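Local coordinates for TRAP solute Binding Protein (PDB 5I7I) that binds 3-hydroxybenzoate and is specific for aromatic acids, probably delivering them to a TRAP transporter for uptake, at residues T226-R231 / G298-M303. Residues are numbered along the deposited sequence; the frame is centred on the assembly and turned at random.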
ATOM      1  N   THR A 226      -4.137  16.027  -6.235  1.00  7.83           N
ATOM      2  CA  THR A 226      -3.616  14.906  -6.983  1.00  8.26           C
ATOM      3  C   THR A 226      -2.684  15.443  -8.063  1.00  6.98           C
ATOM      4  O   THR A 226      -2.398  16.639  -8.120  1.00  8.03           O
ATOM      5  CB  THR A 226      -4.752  14.043  -7.532  1.00 10.12           C
ATOM      6  OG1 THR A 226      -4.188  12.818  -8.002  1.00  9.39           O
ATOM      7  CG2 THR A 226      -5.487  14.740  -8.678  1.00  9.23           C
ATOM      8  N   VAL A 227      -2.208  14.558  -8.924  1.00  9.34           N
ATOM      9  CA  VAL A 227      -1.370  14.984 -10.036  1.00  9.52           C
ATOM     10  C   VAL A 227      -1.988  14.511 -11.336  1.00  9.08           C
ATOM     11  O   VAL A 227      -2.584  13.428 -11.408  1.00 10.87           O
ATOM     12  CB  VAL A 227       0.101  14.536  -9.928  1.00 10.63           C
ATOM     13  CG1 VAL A 227       0.744  15.100  -8.674  1.00 13.17           C
ATOM     14  CG2 VAL A 227       0.194  13.035  -9.936  1.00 10.61           C
ATOM     15  N   SER A 228      -1.873  15.353 -12.345  1.00  9.22           N
ATOM     16  CA  SER A 228      -2.301  15.005 -13.685  1.00 11.74           C
ATOM     17  C   SER A 228      -1.237  14.139 -14.351  1.00 12.38           C
ATOM     18  O   SER A 228      -0.130  13.968 -13.843  1.00 10.89           O
ATOM     19  CB  SER A 228      -2.538  16.262 -14.510  1.00 12.56           C
ATOM     20  OG  SER A 228      -1.328  16.967 -14.732  1.00 12.39           O
ATOM     21  N   GLY A 229      -1.586  13.587 -15.505  1.00 11.08           N
ATOM     22  CA  GLY A 229      -0.661  12.748 -16.225  1.00 12.03           C
ATOM     23  C   GLY A 229      -0.773  11.294 -15.833  1.00  9.35           C
ATOM     24  O   GLY A 229      -1.685  10.861 -15.137  1.00 14.08           O
ATOM     25  N   SER A 230       0.200  10.525 -16.313  1.00 11.18           N
ATOM     26  CA  SER A 230       0.096   9.075 -16.299  1.00  9.82           C
ATOM     27  C   SER A 230       0.915   8.411 -15.209  1.00  8.97           C
ATOM     28  O   SER A 230       0.934   7.180 -15.146  1.00  9.65           O
ATOM     29  CB  SER A 230       0.503   8.517 -17.663  1.00 13.68           C
ATOM     30  OG  SER A 230       1.829   8.886 -17.927  1.00 14.40           O
ATOM     31  N   ARG A 231       1.573   9.183 -14.348  1.00  7.22           N
ATOM     32  CA  ARG A 231       2.266   8.640 -13.185  1.00  6.47           C
ATOM     33  C   ARG A 231       1.854   9.420 -11.952  1.00  8.13           C
ATOM     34  O   ARG A 231       1.998  10.647 -11.904  1.00  7.47           O
ATOM     35  CB  ARG A 231       3.782   8.664 -13.368  1.00  7.16           C
ATOM     36  CG  ARG A 231       4.290   7.700 -14.412  1.00  8.25           C
ATOM     37  CD  ARG A 231       4.060   6.253 -14.007  1.00  8.54           C
ATOM     38  NE  ARG A 231       4.639   5.280 -14.937  1.00  7.28           N
ATOM     39  CZ  ARG A 231       4.061   4.865 -16.060  1.00  8.17           C
ATOM     40  NH1 ARG A 231       4.658   3.983 -16.849  1.00  8.51           N
ATOM     41  NH2 ARG A 231       2.858   5.306 -16.389  1.00  9.00           N
ATOM     42  N   GLY A 298       4.175  23.676 -14.564  1.00 12.67           N
ATOM     43  CA  GLY A 298       5.318  24.012 -13.750  1.00 11.49           C
ATOM     44  C   GLY A 298       5.315  23.379 -12.367  1.00 11.03           C
ATOM     45  O   GLY A 298       6.303  22.785 -11.923  1.00 10.81           O
ATOM     46  N   PRO A 299       4.210  23.532 -11.640  1.00 10.05           N
ATOM     47  CA  PRO A 299       4.154  22.930 -10.297  1.00  9.93           C
ATOM     48  C   PRO A 299       4.370  21.433 -10.309  1.00 10.31           C
ATOM     49  O   PRO A 299       5.046  20.898  -9.419  1.00 10.10           O
ATOM     50  CB  PRO A 299       2.751  23.306  -9.803  1.00 10.16           C
ATOM     51  CG  PRO A 299       2.437  24.565 -10.531  1.00 10.77           C
ATOM     52  CD  PRO A 299       3.066  24.425 -11.890  1.00 11.81           C
ATOM     53  N   LEU A 300       3.819  20.735 -11.292  1.00  9.68           N
ATOM     54  CA  LEU A 300       4.041  19.296 -11.361  1.00  9.39           C
ATOM     55  C   LEU A 300       5.491  18.993 -11.695  1.00  8.67           C
ATOM     56  O   LEU A 300       6.104  18.102 -11.084  1.00  9.86           O
ATOM     57  CB  LEU A 300       3.096  18.668 -12.388  1.00  9.17           C
ATOM     58  CG  LEU A 300       3.296  17.176 -12.643  1.00  8.54           C
ATOM     59  CD1 LEU A 300       3.094  16.360 -11.381  1.00 10.98           C
ATOM     60  CD2 LEU A 300       2.360  16.742 -13.737  1.00 10.77           C
ATOM     61  N   ALA A 301       6.053  19.717 -12.668  1.00  9.67           N
ATOM     62  CA  ALA A 301       7.446  19.493 -13.050  1.00  9.67           C
ATOM     63  C   ALA A 301       8.392  19.702 -11.874  1.00  8.78           C
ATOM     64  O   ALA A 301       9.385  18.979 -11.719  1.00 10.77           O
ATOM     65  CB  ALA A 301       7.825  20.403 -14.227  1.00  9.24           C
ATOM     66  N   GLU A 302       8.101  20.693 -11.038  1.00 10.42           N
ATOM     67  CA  GLU A 302       8.924  20.951  -9.865  1.00  8.75           C
ATOM     68  C   GLU A 302       8.903  19.767  -8.900  1.00  8.40           C
ATOM     69  O   GLU A 302       9.947  19.384  -8.346  1.00 10.19           O
ATOM     70  CB  GLU A 302       8.407  22.222  -9.204  1.00 10.36           C
ATOM     71  CG  GLU A 302       9.126  22.610  -7.971  1.00 13.22           C
ATOM     72  CD  GLU A 302       8.720  24.002  -7.524  1.00 19.21           C
ATOM     73  OE1 GLU A 302       9.619  24.856  -7.374  1.00 27.95           O
ATOM     74  OE2 GLU A 302       7.497  24.249  -7.371  1.00 17.07           O
ATOM     75  N   MET A 303       7.724  19.179  -8.680  1.00  9.72           N
ATOM     76  CA  MET A 303       7.651  17.995  -7.825  1.00  9.95           C
ATOM     77  C   MET A 303       8.395  16.819  -8.441  1.00 10.20           C
ATOM     78  O   MET A 303       9.093  16.093  -7.726  1.00 10.31           O
ATOM     79  CB  MET A 303       6.213  17.612  -7.536  1.00  9.33           C
ATOM     80  CG  MET A 303       5.530  18.599  -6.641  1.00 13.21           C
ATOM     81  SD  MET A 303       4.119  17.861  -5.810  1.00 11.33           S
ATOM     82  CE  MET A 303       3.660  19.228  -4.752  1.00 14.09           C
TER
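V227, the last residue of strand 223-227, faces L300 in the first turn of helix 297-320, their CA atoms 7.0 Å apart, and no hydrogen bond joins the two backbones here. L300 carries nearly all of the contact on the helix side, with its two methyls going to different residues. CG stands anti to the backbone N (chi1 175°), which carries the branch out from the helix to the strand end. CD1 lies against V227, 3.8 Å from CB and equally near CG1, and the two side chains cross nearly at right angles. CD2 goes to the next residue, resting 3.7 Å from the carbonyl O of S228 and 3.8 Å from its OG. OG is hydrogen-bonded to the carbonyl O of L295; CD2 makes only van der Waals contact with it. Without the leucine branch, as with an alanine here, V227 is likely to lose its apolar partner, and the S228 carbonyl the methyl beside it. F109, from a loop, also touches L300. Backbone hydrogen bonds from T226 and S228 pair the strand end with parallel edge strand 291-295 of the six-stranded sheet, and the chain runs from that strand into helix 297-320, whose start packs back over the neighbouring strand's end.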